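Local coordinates for UDP-glucose:anthocyanidin 3-O-glucosyltransferase (Clitoria ternatea, PDB 4REL), which is a plant glycosyltransferase-family protein of the GT-B fold, built from two Rossmann-like domains that face each other across a cleft, at residues L142-N147 with D177-M182; R152-K157 with A162-L167; P168-L173 with Q376-V381; N77-L82 with P363-Q368. One frame throughout, in Å; residues are numbered along the deposited sequence. Where two conformers were deposited one is given.

Interaction 1: L142-N147 with D177-M182; sequences LSLYFN and DVPQDM. With KMP (3,5,7-trihydroxy-2-(4-hydroxyphenyl)-4H-chromen-4-one), chain B.
Two loops that supply Y145, P179 and D181 to the KMP pocket pack together through L144, P179 and M182, without a hydrogen bond between them. L144 and P179 reach toward each other, the methyl CD1 of L144 lying 3.6 Å from CD of the P179 ring. Closer to the backbone, L144 CB lies 3.9 Å from SD of M182, and M182 CE comes to 3.7 Å from L144 O. M182 owes this reach to a bent chain: chi1 of 76° puts CG between its own backbone N and carbonyl carbon, and a turn at chi3 (-63°) brings CE beside the L144 carbonyl. The same sulfur makes an oblique Met-aromatic contact with Y145, SD being 5.4 Å from the ring centroid and 29° off its normal. In the N-terminal domain of the GT-B fold the two loops lie before and after helix 148-157, whose I151 touches both L144 and V178. Toward the ligand, Y145 OH is 3.6 Å from KMP C1, and D181 OD2 accepts a hydrogen bond of 2.7 Å from KMP O29; H17 NE2 is another hydrogen-bonding partner of KMP. Within 142-147, S143 O accepts from N147 ND2 at 3.0 Å and also from F146 N, the two donors arriving from opposite faces of the carbonyl plane.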
# COMPACT_ATOMS: atom_id res chain seq x y z
N LEU A 142 -2.25 -11.47 3.19
CA LEU A 142 -1.35 -12.61 2.96
C LEU A 142 -2.05 -13.95 3.17
O LEU A 142 -1.79 -14.92 2.45
CB LEU A 142 -0.13 -12.55 3.89
CG LEU A 142 1.02 -11.65 3.45
CD1 LEU A 142 2.01 -11.50 4.59
CD2 LEU A 142 1.68 -12.27 2.23
N SER A 143 -2.94 -14.00 4.16
CA SER A 143 -3.61 -15.25 4.51
C SER A 143 -4.50 -15.79 3.40
O SER A 143 -4.64 -17.01 3.25
CB SER A 143 -4.41 -15.08 5.79
OG SER A 143 -3.54 -15.11 6.90
N LEU A 144 -5.09 -14.89 2.63
CA LEU A 144 -6.01 -15.27 1.57
C LEU A 144 -5.40 -16.25 0.58
O LEU A 144 -6.05 -17.21 0.15
CB LEU A 144 -6.48 -14.03 0.80
CG LEU A 144 -7.09 -12.90 1.63
CD1 LEU A 144 -7.38 -11.70 0.74
CD2 LEU A 144 -8.35 -13.39 2.30
N TYR A 145 -4.13 -16.03 0.24
CA TYR A 145 -3.49 -16.78 -0.84
C TYR A 145 -3.15 -18.22 -0.47
O TYR A 145 -2.83 -19.03 -1.34
CB TYR A 145 -2.28 -15.98 -1.37
CG TYR A 145 -2.77 -14.65 -1.90
CD1 TYR A 145 -3.46 -14.59 -3.10
CD2 TYR A 145 -2.64 -13.49 -1.15
CE1 TYR A 145 -3.97 -13.40 -3.58
CE2 TYR A 145 -3.14 -12.28 -1.63
CZ TYR A 145 -3.80 -12.25 -2.84
OH TYR A 145 -4.31 -11.07 -3.33
N PHE A 146 -3.27 -18.54 0.81
CA PHE A 146 -3.10 -19.92 1.27
C PHE A 146 -4.42 -20.65 1.45
O PHE A 146 -4.45 -21.80 1.91
CB PHE A 146 -2.31 -19.93 2.58
CG PHE A 146 -0.89 -19.49 2.40
CD1 PHE A 146 0.11 -20.43 2.22
CD2 PHE A 146 -0.56 -18.14 2.40
CE1 PHE A 146 1.43 -20.03 2.04
CE2 PHE A 146 0.75 -17.74 2.22
CZ PHE A 146 1.75 -18.69 2.05
N ASN A 147 -5.52 -20.00 1.06
CA ASN A 147 -6.85 -20.54 1.29
C ASN A 147 -7.80 -20.25 0.14
O ASN A 147 -8.99 -20.06 0.35
CB ASN A 147 -7.43 -19.98 2.60
CG ASN A 147 -6.64 -20.41 3.82
OD1 ASN A 147 -6.86 -21.51 4.36
ND2 ASN A 147 -5.73 -19.57 4.27
N ASP A 177 -15.68 -8.98 1.53
CA ASP A 177 -14.41 -8.25 1.57
C ASP A 177 -13.36 -8.81 0.61
O ASP A 177 -12.36 -8.15 0.33
CB ASP A 177 -13.83 -8.28 2.99
CG ASP A 177 -14.81 -7.75 4.03
OD1 ASP A 177 -15.57 -6.81 3.73
OD2 ASP A 177 -14.80 -8.28 5.17
N VAL A 178 -13.58 -10.04 0.13
CA VAL A 178 -12.58 -10.76 -0.65
C VAL A 178 -12.27 -10.06 -1.98
O VAL A 178 -13.20 -9.63 -2.67
CB VAL A 178 -13.06 -12.20 -0.91
CG1 VAL A 178 -12.11 -12.95 -1.83
CG2 VAL A 178 -13.22 -12.95 0.42
N PRO A 179 -10.98 -9.92 -2.34
CA PRO A 179 -10.65 -9.34 -3.65
C PRO A 179 -11.33 -10.10 -4.78
O PRO A 179 -11.23 -11.33 -4.84
CB PRO A 179 -9.13 -9.52 -3.73
CG PRO A 179 -8.67 -9.48 -2.31
CD PRO A 179 -9.77 -10.22 -1.55
N GLN A 180 -12.05 -9.39 -5.66
CA GLN A 180 -12.73 -10.06 -6.76
C GLN A 180 -11.74 -10.83 -7.63
O GLN A 180 -12.07 -11.91 -8.14
CB GLN A 180 -13.52 -9.06 -7.61
CG GLN A 180 -14.32 -9.71 -8.73
CD GLN A 180 -15.41 -10.61 -8.22
OE1 GLN A 180 -16.15 -10.26 -7.29
NE2 GLN A 180 -15.53 -11.80 -8.81
N ASP A 181 -10.53 -10.30 -7.79
CA ASP A 181 -9.50 -10.95 -8.62
C ASP A 181 -9.29 -12.42 -8.28
O ASP A 181 -9.04 -13.24 -9.17
CB ASP A 181 -8.15 -10.22 -8.51
CG ASP A 181 -8.13 -8.87 -9.22
OD1 ASP A 181 -8.82 -8.71 -10.24
OD2 ASP A 181 -7.41 -7.97 -8.74
N MET A 182 -9.40 -12.78 -7.00
CA MET A 182 -9.05 -14.14 -6.60
C MET A 182 -10.21 -15.11 -6.80
O MET A 182 -10.02 -16.32 -6.74
CB MET A 182 -8.48 -14.21 -5.18
CG MET A 182 -9.47 -14.08 -4.05
SD MET A 182 -8.65 -14.38 -2.45
CE MET A 182 -8.13 -16.07 -2.65
C1 KMP B . -5.19 -7.74 -4.51
C2 KMP B . -4.21 -6.88 -4.05
C3 KMP B . -3.69 -5.83 -4.95
C4 KMP B . -4.24 -5.72 -6.32
C5 KMP B . -5.22 -6.63 -6.69
C6 KMP B . -5.68 -7.61 -5.81
C9 KMP B . -2.64 -4.88 -4.51
C10 KMP B . -2.18 -3.86 -5.48
C11 KMP B . -2.80 -3.84 -6.85
C14 KMP B . -2.40 -2.85 -7.89
C15 KMP B . -1.26 -2.06 -7.76
C16 KMP B . -0.92 -1.15 -8.75
C17 KMP B . -1.72 -1.01 -9.87
C18 KMP B . -2.86 -1.79 -10.01
C19 KMP B . -3.20 -2.71 -9.02
O12 KMP B . -3.78 -4.76 -7.18
O13 KMP B . -2.17 -4.95 -3.35
O24 KMP B . -1.39 -0.11 -10.83
O27 KMP B . -1.23 -2.98 -5.08
O29 KMP B . -6.64 -8.48 -6.23
O30 KMP B . -3.72 -6.99 -2.78

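Interaction 2: R152-K157 with A162-L167; sequences RDKCSK and ATLDFL
The C-terminal part of helix 148-157 runs past an irregular return segment, K154 and L164 being the closest pair across it with their CA atoms 8.1 Å apart. The pair lies at the surface of the N-terminal domain of the GT-B fold: after the helix ends, a short connection brings the chain back, and 162-167 turns twice, through an inverse gamma turn centred on L164 and a type I beta turn from L164 to L167. Backbone hydrogen bonds between A162 and V175 and between L164 and L173 tie the return to the next part of the loop. One side chain, K154, carries most of the contact. Its CG stands opposite the backbone N, and bends at chi3 (-94°) and chi4 (-89°) fold the end of the chain over the return segment. K154 and F166 slide past each other in opposite directions, K154 CD lying 3.6 Å from CE2 of F166, at the edge of the ring and near its plane. The same K154 CD packs 3.7 Å from L164 CD2, while L164 CA sits over one face of the F166 ring toward its rim; L150 and I151 of the helix also touch that ring. The ammonium group has its main partner outside the pair, in a salt bridge to D158. Toward the return segment it gives a weak bond of 3.4 Å from K154 NZ to T163 O, and A162 CB lies 4.2 Å from K154 NZ. A water, weakly bonded by K154 NZ at 3.3 Å, in turn donates to D165 OD1 at 2.7 Å.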
# COMPACT_ATOMS: atom_id res chain seq x y z
N ARG A 152 -13.06 -19.41 -2.36
CA ARG A 152 -13.93 -19.49 -3.53
C ARG A 152 -15.19 -20.26 -3.22
O ARG A 152 -16.29 -19.88 -3.64
CB ARG A 152 -13.21 -20.13 -4.71
CG ARG A 152 -12.09 -19.26 -5.25
CD ARG A 152 -11.47 -19.85 -6.49
NE ARG A 152 -10.55 -18.91 -7.12
CZ ARG A 152 -9.72 -19.24 -8.10
NH1 ARG A 152 -9.68 -20.49 -8.54
NH2 ARG A 152 -8.91 -18.32 -8.63
N ASP A 153 -15.05 -21.36 -2.48
CA ASP A 153 -16.21 -22.17 -2.13
C ASP A 153 -17.18 -21.39 -1.26
O ASP A 153 -18.39 -21.38 -1.52
CB ASP A 153 -15.78 -23.47 -1.44
CG ASP A 153 -16.88 -24.52 -1.47
OD1 ASP A 153 -17.60 -24.59 -2.49
OD2 ASP A 153 -17.03 -25.27 -0.48
N LYS A 154 -16.66 -20.72 -0.24
CA LYS A 154 -17.50 -19.92 0.65
C LYS A 154 -18.15 -18.74 -0.09
O LYS A 154 -19.33 -18.46 0.09
CB LYS A 154 -16.71 -19.44 1.88
CG LYS A 154 -17.57 -18.71 2.91
CD LYS A 154 -16.89 -18.66 4.28
CE LYS A 154 -17.33 -19.81 5.17
NZ LYS A 154 -18.54 -19.48 5.99
N CYS A 155 -17.38 -18.05 -0.92
CA CYS A 155 -17.93 -16.90 -1.65
C CYS A 155 -19.02 -17.31 -2.62
O CYS A 155 -19.92 -16.54 -2.92
CB CYS A 155 -16.83 -16.11 -2.37
SG CYS A 155 -15.72 -15.27 -1.23
N SER A 156 -18.93 -18.55 -3.11
CA SER A 156 -19.91 -19.05 -4.07
C SER A 156 -21.19 -19.57 -3.41
O SER A 156 -22.27 -19.43 -3.97
CB SER A 156 -19.28 -20.16 -4.92
OG SER A 156 -20.26 -20.75 -5.75
N LYS A 157 -21.05 -20.16 -2.23
CA LYS A 157 -22.17 -20.87 -1.59
C LYS A 157 -22.84 -20.10 -0.46
O LYS A 157 -24.06 -20.19 -0.27
CB LYS A 157 -21.69 -22.21 -1.04
CG LYS A 157 -21.30 -23.23 -2.08
CD LYS A 157 -20.73 -24.46 -1.38
CE LYS A 157 -20.61 -25.65 -2.31
NZ LYS A 157 -20.19 -26.86 -1.53
N ALA A 162 -21.10 -13.56 5.41
CA ALA A 162 -20.60 -14.73 6.14
C ALA A 162 -19.13 -14.52 6.47
O ALA A 162 -18.38 -14.02 5.63
CB ALA A 162 -20.78 -15.99 5.33
N THR A 163 -18.72 -14.94 7.66
CA THR A 163 -17.36 -14.68 8.13
C THR A 163 -16.39 -15.78 7.68
O THR A 163 -16.80 -16.93 7.46
CB THR A 163 -17.32 -14.52 9.66
OG1 THR A 163 -18.01 -15.61 10.28
CG2 THR A 163 -18.02 -13.23 10.07
N LEU A 164 -15.12 -15.42 7.54
CA LEU A 164 -14.10 -16.34 7.06
C LEU A 164 -13.39 -16.97 8.26
O LEU A 164 -12.18 -16.80 8.46
CB LEU A 164 -13.08 -15.62 6.17
CG LEU A 164 -13.66 -14.85 4.97
CD1 LEU A 164 -12.55 -14.29 4.08
CD2 LEU A 164 -14.59 -15.73 4.16
N ASP A 165 -14.15 -17.71 9.06
CA ASP A 165 -13.64 -18.22 10.33
C ASP A 165 -12.45 -19.16 10.16
O ASP A 165 -11.66 -19.32 11.09
CB ASP A 165 -14.75 -18.91 11.11
CG ASP A 165 -15.86 -17.96 11.50
OD1 ASP A 165 -16.77 -17.73 10.66
OD2 ASP A 165 -15.83 -17.43 12.64
N PHE A 166 -12.30 -19.73 8.96
CA PHE A 166 -11.20 -20.66 8.71
C PHE A 166 -9.82 -20.00 8.63
O PHE A 166 -8.80 -20.69 8.54
CB PHE A 166 -11.46 -21.50 7.45
CG PHE A 166 -11.84 -20.69 6.24
CD1 PHE A 166 -10.87 -20.06 5.47
CD2 PHE A 166 -13.16 -20.58 5.85
CE1 PHE A 166 -11.22 -19.32 4.35
CE2 PHE A 166 -13.52 -19.85 4.72
CZ PHE A 166 -12.54 -19.22 3.97
N LEU A 167 -9.78 -18.67 8.64
CA LEU A 167 -8.52 -17.93 8.64
C LEU A 167 -8.19 -17.55 10.07
O LEU A 167 -8.86 -16.70 10.66
CB LEU A 167 -8.64 -16.65 7.80
CG LEU A 167 -9.10 -16.76 6.35
CD1 LEU A 167 -9.29 -15.36 5.76
CD2 LEU A 167 -8.09 -17.56 5.52
O HOH W 1 -17.43 -19.81 9.08

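Interaction 3: P168-L173 with Q376-V381; sequences PGLSKL and QDIWEV
K172 lies across D377 and I378, and its chain can be followed outward over the end of helix 368-378. At the root, K172 CB packs 3.9 Å from CG1 of I378 and 4.1 Å from CB of D377. K172 CG comes next, 3.9 Å from D377 O, and the chain then bends at chi2 (-64°), which keeps K172 CD within 4.1 Å of D377 CB. The K172 side chain crosses that of D377 at about a right angle but slides past I378 in the opposite direction. At the tip, K172 NZ remains 5.7 Å from D377 OD2, too far for a salt bridge, though the opposite charges probably attract weakly. The carboxylate is held instead by R373, in a salt bridge to OD2, and by Q376 NE2, which donates to D377 OD1 from above the carboxylate plane. A water spans the seam, donating to K172 O at 2.6 Å and to D377 OD2 at 2.9 Å. Elsewhere in the contact L170 CD2 touches I378 CD1 at 4.2 Å, and the L170 side chain also packs on F222 of helix 220-229. The type I beta turn from L170 to L173 thereby rests on a helix end that widens into a pi-type turn, a contact between the N-terminal and C-terminal domains of the kind that joins the two halves of a GT-B fold.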
# COMPACT_ATOMS: atom_id res chain seq x y z
N PRO A 168 -7.15 -18.17 10.65
CA PRO A 168 -6.81 -17.85 12.04
C PRO A 168 -6.52 -16.36 12.25
O PRO A 168 -5.76 -15.75 11.49
CB PRO A 168 -5.56 -18.70 12.30
CG PRO A 168 -5.75 -19.89 11.40
CD PRO A 168 -6.33 -19.28 10.13
N GLY A 169 -7.17 -15.78 13.26
CA GLY A 169 -6.98 -14.39 13.61
C GLY A 169 -7.79 -13.42 12.77
O GLY A 169 -7.85 -12.22 13.06
N LEU A 170 -8.42 -13.93 11.71
CA LEU A 170 -9.09 -13.07 10.74
C LEU A 170 -10.55 -13.45 10.55
O LEU A 170 -11.11 -13.29 9.46
CB LEU A 170 -8.35 -13.10 9.39
CG LEU A 170 -6.92 -12.54 9.43
CD1 LEU A 170 -6.26 -12.71 8.07
CD2 LEU A 170 -6.92 -11.08 9.86
N SER A 171 -11.18 -13.92 11.62
CA SER A 171 -12.58 -14.33 11.58
C SER A 171 -13.54 -13.15 11.34
O SER A 171 -14.70 -13.35 11.00
CB SER A 171 -12.98 -15.09 12.85
OG SER A 171 -12.94 -14.25 14.00
N LYS A 172 -13.06 -11.92 11.52
CA LYS A 172 -13.90 -10.76 11.20
C LYS A 172 -14.03 -10.51 9.70
O LYS A 172 -14.95 -9.81 9.27
CB LYS A 172 -13.40 -9.50 11.91
CG LYS A 172 -13.67 -9.46 13.41
CD LYS A 172 -15.17 -9.45 13.70
CE LYS A 172 -15.45 -9.48 15.20
NZ LYS A 172 -16.93 -9.46 15.51
N LEU A 173 -13.11 -11.05 8.90
CA LEU A 173 -13.19 -10.88 7.45
C LEU A 173 -14.43 -11.60 6.91
O LEU A 173 -14.81 -12.66 7.42
CB LEU A 173 -11.94 -11.42 6.73
CG LEU A 173 -10.60 -10.76 7.04
CD1 LEU A 173 -9.53 -11.32 6.15
CD2 LEU A 173 -10.73 -9.26 6.81
N GLN A 376 -12.50 -1.25 10.47
CA GLN A 376 -13.76 -1.15 11.18
C GLN A 376 -13.93 -2.18 12.30
O GLN A 376 -14.40 -1.85 13.39
CB GLN A 376 -14.95 -1.29 10.23
CG GLN A 376 -16.30 -1.06 10.91
CD GLN A 376 -17.48 -1.27 9.99
OE1 GLN A 376 -17.92 -0.34 9.29
NE2 GLN A 376 -18.01 -2.50 9.97
N ASP A 377 -13.59 -3.44 12.03
CA ASP A 377 -14.00 -4.54 12.93
C ASP A 377 -12.90 -5.14 13.79
O ASP A 377 -13.18 -5.84 14.77
CB ASP A 377 -14.71 -5.64 12.13
CG ASP A 377 -16.09 -5.22 11.65
OD1 ASP A 377 -16.52 -4.11 11.99
OD2 ASP A 377 -16.74 -6.01 10.95
N ILE A 378 -11.65 -4.86 13.44
CA ILE A 378 -10.54 -5.38 14.21
C ILE A 378 -9.88 -4.27 15.04
O ILE A 378 -9.97 -4.27 16.27
CB ILE A 378 -9.53 -6.12 13.31
CG1 ILE A 378 -10.22 -7.31 12.65
CG2 ILE A 378 -8.32 -6.58 14.11
CD1 ILE A 378 -9.30 -8.13 11.75
N TRP A 379 -9.24 -3.31 14.36
CA TRP A 379 -8.68 -2.14 15.05
C TRP A 379 -9.76 -1.25 15.65
O TRP A 379 -9.53 -0.57 16.65
CB TRP A 379 -7.86 -1.30 14.09
CG TRP A 379 -6.70 -2.01 13.46
CD1 TRP A 379 -6.04 -3.10 13.95
CD2 TRP A 379 -6.07 -1.67 12.22
NE1 TRP A 379 -5.02 -3.45 13.09
CE2 TRP A 379 -5.03 -2.59 12.02
CE3 TRP A 379 -6.29 -0.67 11.27
CZ2 TRP A 379 -4.20 -2.55 10.89
CZ3 TRP A 379 -5.48 -0.63 10.16
CH2 TRP A 379 -4.45 -1.56 9.97
N GLU A 380 -10.94 -1.26 15.02
CA GLU A 380 -12.04 -0.34 15.36
C GLU A 380 -11.60 1.13 15.40
O GLU A 380 -11.89 1.85 16.36
CB GLU A 380 -12.71 -0.76 16.67
CG GLU A 380 -13.26 -2.19 16.62
CD GLU A 380 -14.05 -2.59 17.85
OE1 GLU A 380 -13.57 -3.46 18.59
OE2 GLU A 380 -15.14 -2.04 18.06
N VAL A 381 -10.94 1.57 14.33
CA VAL A 381 -10.45 2.95 14.24
C VAL A 381 -11.14 3.67 13.09
O VAL A 381 -10.65 4.67 12.58
CB VAL A 381 -8.92 3.04 14.07
CG1 VAL A 381 -8.20 2.59 15.34
CG2 VAL A 381 -8.42 2.25 12.85
O HOH W 2 -17.12 -8.78 10.36

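Interaction 4: N77-L82 with P363-Q368; sequences NPIEKL and PFFGDQ. With KMP (3,5,7-trihydroxy-2-(4-hydroxyphenyl)-4H-chromen-4-one), chain B.
N77 shapes the turn from which P78 and I79 lean on the F365 ring: its OD1 accepts from I79 N at 3.2 Å, above the carbonyl plane, and more weakly from E80 N, capping the entry to helix 80-86. P78 and F365 slide past each other in opposite directions, P78 CG passing 4.1 Å from F365 CE1. I79 then brings CD1 to 3.9 Å from F365 CZ, at the edge of the ring and in its plane. The E80 carboxylate is hydrogen-bonded to H72 NE2 and A75 N, and L82 turns to the ligand, its CD1 lying 3.5 Å from KMP C18. On the other segment, F365 has CG opposite its backbone N (chi1 176°), which carries the ring out between I79 and the ligand; another part of the same ring edge, F365 CE2, closes to 3.2 Å of KMP C19. Q368 OE1 steadies the base of this phenylalanine by accepting two backbone bonds, from F364 N in the carbonyl plane (2.8 Å) and from F365 N well above it. In the type II' beta turn from F365 to Q368, G366 CA lies 3.5 Å from KMP C6, and D367 OD2 accepts from V138 N and S141 OG. Helix 80-86 and the turn leading from strand 359-361 into helix 368-378 thus flank the pocket, with F192 of helix 191-197 touching both I79 and L82.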
# COMPACT_ATOMS: atom_id res chain seq x y z
N ASN A 77 -7.53 0.87 -18.47
CA ASN A 77 -7.94 0.03 -17.36
C ASN A 77 -6.70 -0.42 -16.61
O ASN A 77 -5.65 -0.69 -17.21
CB ASN A 77 -8.80 -1.14 -17.84
CG ASN A 77 -7.98 -2.33 -18.29
OD1 ASN A 77 -7.58 -3.17 -17.49
ND2 ASN A 77 -7.75 -2.41 -19.59
N PRO A 78 -6.81 -0.49 -15.28
CA PRO A 78 -5.62 -0.56 -14.42
C PRO A 78 -4.88 -1.90 -14.47
O PRO A 78 -3.86 -2.03 -13.81
CB PRO A 78 -6.21 -0.36 -13.02
CG PRO A 78 -7.57 -0.97 -13.12
CD PRO A 78 -8.06 -0.64 -14.51
N ILE A 79 -5.37 -2.87 -15.23
CA ILE A 79 -4.74 -4.18 -15.22
C ILE A 79 -3.84 -4.42 -16.43
O ILE A 79 -2.87 -5.18 -16.35
CB ILE A 79 -5.78 -5.31 -15.10
CG1 ILE A 79 -6.69 -5.05 -13.89
CG2 ILE A 79 -5.11 -6.66 -14.92
CD1 ILE A 79 -5.93 -4.93 -12.59
N GLU A 80 -4.16 -3.79 -17.55
CA GLU A 80 -3.44 -4.08 -18.80
C GLU A 80 -1.93 -3.93 -18.69
O GLU A 80 -1.18 -4.85 -19.06
CB GLU A 80 -3.95 -3.24 -19.97
CG GLU A 80 -3.13 -3.53 -21.23
CD GLU A 80 -3.78 -3.05 -22.50
OE1 GLU A 80 -4.93 -2.58 -22.45
OE2 GLU A 80 -3.12 -3.13 -23.56
N LYS A 81 -1.46 -2.79 -18.18
CA LYS A 81 -0.01 -2.59 -18.09
C LYS A 81 0.65 -3.57 -17.13
O LYS A 81 1.82 -3.94 -17.32
CB LYS A 81 0.33 -1.15 -17.71
CG LYS A 81 0.12 -0.16 -18.87
CD LYS A 81 0.33 1.27 -18.41
CE LYS A 81 0.38 2.22 -19.60
NZ LYS A 81 0.38 3.64 -19.15
N LEU A 82 -0.10 -4.00 -16.11
CA LEU A 82 0.41 -5.01 -15.18
C LEU A 82 0.61 -6.34 -15.91
O LEU A 82 1.66 -6.97 -15.78
CB LEU A 82 -0.54 -5.23 -13.99
CG LEU A 82 -1.18 -4.06 -13.25
CD1 LEU A 82 -1.89 -4.56 -11.99
CD2 LEU A 82 -0.20 -2.99 -12.89
N PRO A 363 -13.80 1.12 0.12
CA PRO A 363 -12.83 0.34 -0.67
C PRO A 363 -13.33 0.15 -2.10
O PRO A 363 -14.53 -0.09 -2.31
CB PRO A 363 -12.76 -0.99 0.09
CG PRO A 363 -14.05 -1.09 0.86
CD PRO A 363 -14.50 0.32 1.14
N PHE A 364 -12.43 0.25 -3.08
CA PHE A 364 -12.81 0.19 -4.48
C PHE A 364 -12.26 -1.03 -5.20
O PHE A 364 -12.89 -1.57 -6.09
CB PHE A 364 -12.33 1.45 -5.22
CG PHE A 364 -13.17 2.68 -4.98
CD1 PHE A 364 -14.38 2.86 -5.65
CD2 PHE A 364 -12.76 3.67 -4.09
CE1 PHE A 364 -15.15 3.99 -5.43
CE2 PHE A 364 -13.53 4.80 -3.87
CZ PHE A 364 -14.73 4.96 -4.54
N PHE A 365 -11.06 -1.46 -4.80
CA PHE A 365 -10.23 -2.28 -5.66
C PHE A 365 -9.27 -3.15 -4.85
O PHE A 365 -8.86 -2.77 -3.76
CB PHE A 365 -9.45 -1.32 -6.57
CG PHE A 365 -8.47 -1.99 -7.47
CD1 PHE A 365 -8.86 -2.45 -8.72
CD2 PHE A 365 -7.15 -2.13 -7.08
CE1 PHE A 365 -7.94 -3.06 -9.56
CE2 PHE A 365 -6.24 -2.74 -7.91
CZ PHE A 365 -6.63 -3.21 -9.16
N GLY A 366 -8.91 -4.32 -5.37
CA GLY A 366 -7.86 -5.13 -4.77
C GLY A 366 -8.12 -5.56 -3.34
O GLY A 366 -9.20 -6.07 -3.03
N ASP A 367 -7.14 -5.35 -2.46
CA ASP A 367 -7.30 -5.72 -1.05
C ASP A 367 -7.77 -4.57 -0.17
O ASP A 367 -7.66 -4.63 1.06
CB ASP A 367 -6.02 -6.37 -0.47
CG ASP A 367 -4.82 -5.42 -0.45
OD1 ASP A 367 -4.94 -4.24 -0.85
OD2 ASP A 367 -3.74 -5.86 0.02
N GLN A 368 -8.28 -3.51 -0.78
CA GLN A 368 -8.82 -2.38 -0.01
C GLN A 368 -9.96 -2.82 0.89
O GLN A 368 -10.16 -2.27 1.97
CB GLN A 368 -9.27 -1.27 -0.97
CG GLN A 368 -8.09 -0.61 -1.67
CD GLN A 368 -8.47 0.25 -2.85
OE1 GLN A 368 -9.65 0.48 -3.13
NE2 GLN A 368 -7.46 0.73 -3.57
C1 KMP B . -5.19 -7.74 -4.51
C2 KMP B . -4.21 -6.88 -4.05
C3 KMP B . -3.69 -5.83 -4.95
C4 KMP B . -4.24 -5.72 -6.32
C5 KMP B . -5.22 -6.63 -6.69
C6 KMP B . -5.68 -7.61 -5.81
C9 KMP B . -2.64 -4.88 -4.51
C10 KMP B . -2.18 -3.86 -5.48
C11 KMP B . -2.80 -3.84 -6.85
C14 KMP B . -2.40 -2.85 -7.89
C15 KMP B . -1.26 -2.06 -7.76
C16 KMP B . -0.92 -1.15 -8.75
C17 KMP B . -1.72 -1.01 -9.87
C18 KMP B . -2.86 -1.79 -10.01
C19 KMP B . -3.20 -2.71 -9.02
O12 KMP B . -3.78 -4.76 -7.18
O13 KMP B . -2.17 -4.95 -3.35
O24 KMP B . -1.39 -0.11 -10.83
O27 KMP B . -1.23 -2.98 -5.08
O29 KMP B . -6.64 -8.48 -6.23
O30 KMP B . -3.72 -6.99 -2.78

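In the fold
Going from the N terminus, 77-82 opens interaction 4 and 142-147 opens interaction 1. Interaction 2 both begins and ends within the loop of interaction 1, joining helix 148-157 to its return segment. Then 168-173 opens interaction 3 before 177-182 completes interaction 1, so these two cross. Far along the chain, 363-368 closes interaction 4, whose long loop encloses interactions 1 and 2, and 376-381 closes interaction 3, which crosses interaction 4 as well. Interactions 3 and 4 join the N-terminal domain to the C-terminal one. Interactions 1 and 4 share KMP and touch through P179 and G366, while interaction 2 touches interactions 1 and 3.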